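PDB 2J22: fucolectin-related protein from Streptococcus pneumoniae, which probably binds fucose, as a carbohydrate-binding module of a pneumococcal virulence factor that recognises blood group antigens. Local coordinates for residues E71-N77 and N112-L118. Sequence-based numbering, arbitrary orientation.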
loop_
_atom_site.group_PDB
_atom_site.type_symbol
_atom_site.label_atom_id
_atom_site.label_comp_id
_atom_site.label_asym_id
_atom_site.label_seq_id
_atom_site.Cartn_x
_atom_site.Cartn_y
_atom_site.Cartn_z
ATOM N N GLU A 71 -1.064 12.795 7.131
ATOM C CA GLU A 71 -1.537 13.905 6.288
ATOM C C GLU A 71 -2.013 13.390 4.955
ATOM O O GLU A 71 -3.078 13.779 4.476
ATOM C CB GLU A 71 -0.461 14.973 6.015
ATOM C CG GLU A 71 0.113 15.609 7.253
ATOM C CD GLU A 71 -0.983 16.243 8.084
ATOM O OE1 GLU A 71 -1.865 16.912 7.436
ATOM O OE2 GLU A 71 -0.965 16.049 9.345
ATOM N N LYS A 72 -1.218 12.501 4.344
ATOM C CA LYS A 72 -1.492 12.106 2.981
ATOM C C LYS A 72 -1.047 10.665 2.834
ATOM O O LYS A 72 -0.031 10.260 3.453
ATOM C CB LYS A 72 -0.689 13.031 2.020
ATOM C CG LYS A 72 -1.084 12.962 0.493
ATOM C CD LYS A 72 0.029 13.667 -0.280
ATOM C CE LYS A 72 -0.410 14.877 -1.066
ATOM N NZ LYS A 72 0.859 15.524 -1.592
ATOM N N LEU A 73 -1.787 9.923 2.023
ATOM C CA LEU A 73 -1.342 8.608 1.527
ATOM C C LEU A 73 -1.273 8.662 -0.018
ATOM O O LEU A 73 -2.238 9.111 -0.672
ATOM C CB LEU A 73 -2.258 7.487 2.033
ATOM C CG LEU A 73 -2.277 6.120 1.366
ATOM C CD1 LEU A 73 -0.988 5.398 1.740
ATOM C CD2 LEU A 73 -3.503 5.390 1.968
ATOM N N ILE A 74 -0.125 8.266 -0.588
ATOM C CA ILE A 74 -0.057 8.081 -2.032
ATOM C C ILE A 74 0.335 6.582 -2.414
ATOM O O ILE A 74 1.278 5.987 -1.838
ATOM C CB ILE A 74 0.852 9.155 -2.743
ATOM C CG1 ILE A 74 0.663 10.564 -2.187
ATOM C CG2 ILE A 74 0.554 9.183 -4.223
ATOM C CD1 ILE A 74 1.631 11.657 -2.835
ATOM N N ILE A 75 -0.502 5.974 -3.248
ATOM C CA ILE A 75 -0.311 4.599 -3.740
ATOM C C ILE A 75 0.017 4.651 -5.246
ATOM O O ILE A 75 -0.712 5.267 -6.023
ATOM C CB ILE A 75 -1.578 3.756 -3.498
ATOM C CG1 ILE A 75 -1.789 3.535 -1.992
ATOM C CG2 ILE A 75 -1.535 2.401 -4.267
ATOM C CD1 ILE A 75 -3.256 3.466 -1.620
ATOM N N TYR A 76 1.130 4.039 -5.622
ATOM C CA TYR A 76 1.630 3.975 -7.007
ATOM C C TYR A 76 1.422 2.551 -7.496
ATOM O O TYR A 76 1.785 1.605 -6.812
ATOM C CB TYR A 76 3.106 4.355 -7.064
ATOM C CG TYR A 76 3.299 5.848 -6.943
ATOM C CD1 TYR A 76 3.091 6.665 -8.044
ATOM C CD2 TYR A 76 3.594 6.462 -5.712
ATOM C CE1 TYR A 76 3.196 8.033 -7.969
ATOM C CE2 TYR A 76 3.692 7.874 -5.623
ATOM C CZ TYR A 76 3.493 8.626 -6.769
ATOM O OH TYR A 76 3.632 9.984 -6.762
ATOM N N ASN A 77 0.691 2.396 -8.595
ATOM C CA ASN A 77 0.397 1.063 -9.119
ATOM C C ASN A 77 1.543 0.484 -9.962
ATOM O O ASN A 77 2.392 1.233 -10.433
ATOM C CB ASN A 77 -0.836 1.215 -10.019
ATOM C CG ASN A 77 -1.548 -0.109 -10.304
ATOM O OD1 ASN A 77 -1.185 -1.153 -9.795
ATOM N ND2 ASN A 77 -2.606 -0.046 -11.140
ATOM N N ASN A 112 -1.716 5.992 -13.015
ATOM C CA ASN A 112 -0.854 5.058 -12.325
ATOM C C ASN A 112 -0.788 5.289 -10.813
ATOM O O ASN A 112 -0.005 4.656 -10.159
ATOM C CB ASN A 112 0.545 4.983 -12.959
ATOM C CG ASN A 112 1.344 6.301 -12.852
ATOM O OD1 ASN A 112 1.090 7.169 -11.983
ATOM N ND2 ASN A 112 2.330 6.445 -13.749
ATOM N N ASN A 113 -1.622 6.180 -10.274
ATOM C CA ASN A 113 -1.563 6.505 -8.848
ATOM C C ASN A 113 -2.855 7.079 -8.232
ATOM O O ASN A 113 -3.741 7.544 -8.954
ATOM C CB ASN A 113 -0.333 7.367 -8.536
ATOM C CG ASN A 113 -0.535 8.830 -8.908
ATOM O OD1 ASN A 113 -0.282 9.238 -10.033
ATOM N ND2 ASN A 113 -1.021 9.608 -7.962
ATOM N N LEU A 114 -2.952 7.027 -6.896
ATOM C CA LEU A 114 -4.070 7.622 -6.156
ATOM C C LEU A 114 -3.574 8.295 -4.888
ATOM O O LEU A 114 -2.787 7.737 -4.153
ATOM C CB LEU A 114 -5.160 6.602 -5.851
ATOM C CG LEU A 114 -5.977 6.672 -4.558
ATOM C CD1 LEU A 114 -7.325 7.273 -4.763
ATOM C CD2 LEU A 114 -6.118 5.280 -3.892
ATOM N N SER A 115 -4.049 9.512 -4.659
ATOM C CA SER A 115 -3.664 10.300 -3.509
ATOM C C SER A 115 -4.873 10.400 -2.592
ATOM O O SER A 115 -5.996 10.571 -3.051
ATOM C CB SER A 115 -3.149 11.690 -3.929
ATOM O OG SER A 115 -2.272 12.238 -2.942
ATOM N N ILE A 116 -4.651 10.229 -1.292
ATOM C CA ILE A 116 -5.722 10.353 -0.312
ATOM C C ILE A 116 -5.266 11.319 0.770
ATOM O O ILE A 116 -4.203 11.116 1.356
ATOM C CB ILE A 116 -6.017 8.995 0.314
ATOM C CG1 ILE A 116 -6.352 7.948 -0.764
ATOM C CG2 ILE A 116 -7.101 9.126 1.374
ATOM C CD1 ILE A 116 -7.817 7.605 -0.906
ATOM N N ASP A 117 -6.037 12.376 1.042
ATOM C CA ASP A 117 -5.662 13.264 2.133
ATOM C C ASP A 117 -6.269 12.633 3.372
ATOM O O ASP A 117 -7.326 12.040 3.298
ATOM C CB ASP A 117 -6.166 14.710 1.934
ATOM C CG ASP A 117 -5.300 15.522 0.951
ATOM O OD1 ASP A 117 -4.063 15.304 0.840
ATOM O OD2 ASP A 117 -5.784 16.441 0.236
ATOM N N LEU A 118 -5.563 12.670 4.493
ATOM C CA LEU A 118 -6.074 11.981 5.675
ATOM C C LEU A 118 -6.336 12.990 6.765
ATOM O O LEU A 118 -6.758 12.630 7.873
ATOM C CB LEU A 118 -5.075 10.906 6.156
ATOM C CG LEU A 118 -5.025 9.665 5.253
ATOM C CD1 LEU A 118 -3.910 8.684 5.673
ATOM C CD2 LEU A 118 -6.401 8.956 5.105
HETATM O O HOH W 1 3.158 3.734 -10.581
#
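The Tyr76 ring leans obliquely against the side chain of Asn113, its CD1 3.5 Å from Asn113 CB, on the face of the sheet that also carries Lys72, Ile74, Ser115 and Asp117. Farther along that face, Ser115 OG touches two side chains of the other strand, 3.5 Å from Ile74 CG1 and 3.7 Å from Lys72 CG. Underneath, the two strands run antiparallel. Leu73 and Ile116 form one hydrogen-bonded pair (Leu73 N to Ile116 O 2.8 Å, Ile116 N to Leu73 O 2.7 Å). Ile75 and Leu114 form the next (Ile75 N to Leu114 O and Leu114 N to Ile75 O, each 3.0 Å). One further hydrogen bond at each end extends the ladder: Leu118 N to Glu71 O at 2.7 Å, and Asn77 N to Asn112 O at 2.8 Å. This is one seam of the beta-sandwich of a galactose-binding-like domain. The strand of 71-77 is shared, since its other edge pairs with strand 139-146, where Glu71 and Lys72 both face Tyr145 in a classic beta bulge. The opposite face is apolar and turned into the sandwich: Leu73 CB lies 4.2 Å from Leu118 CD1, and Ile75 CD1 4.1 Å from Leu114 CD2. There Leu73 and Ile75 meet Ile91 of the second sheet, while Leu114 and Ile116 pack on Ile106. At the Asn77 end of the ladder, a water donates to Asn77 O at 2.6 Å and, weakly, to Asn112 O at 3.3 Å.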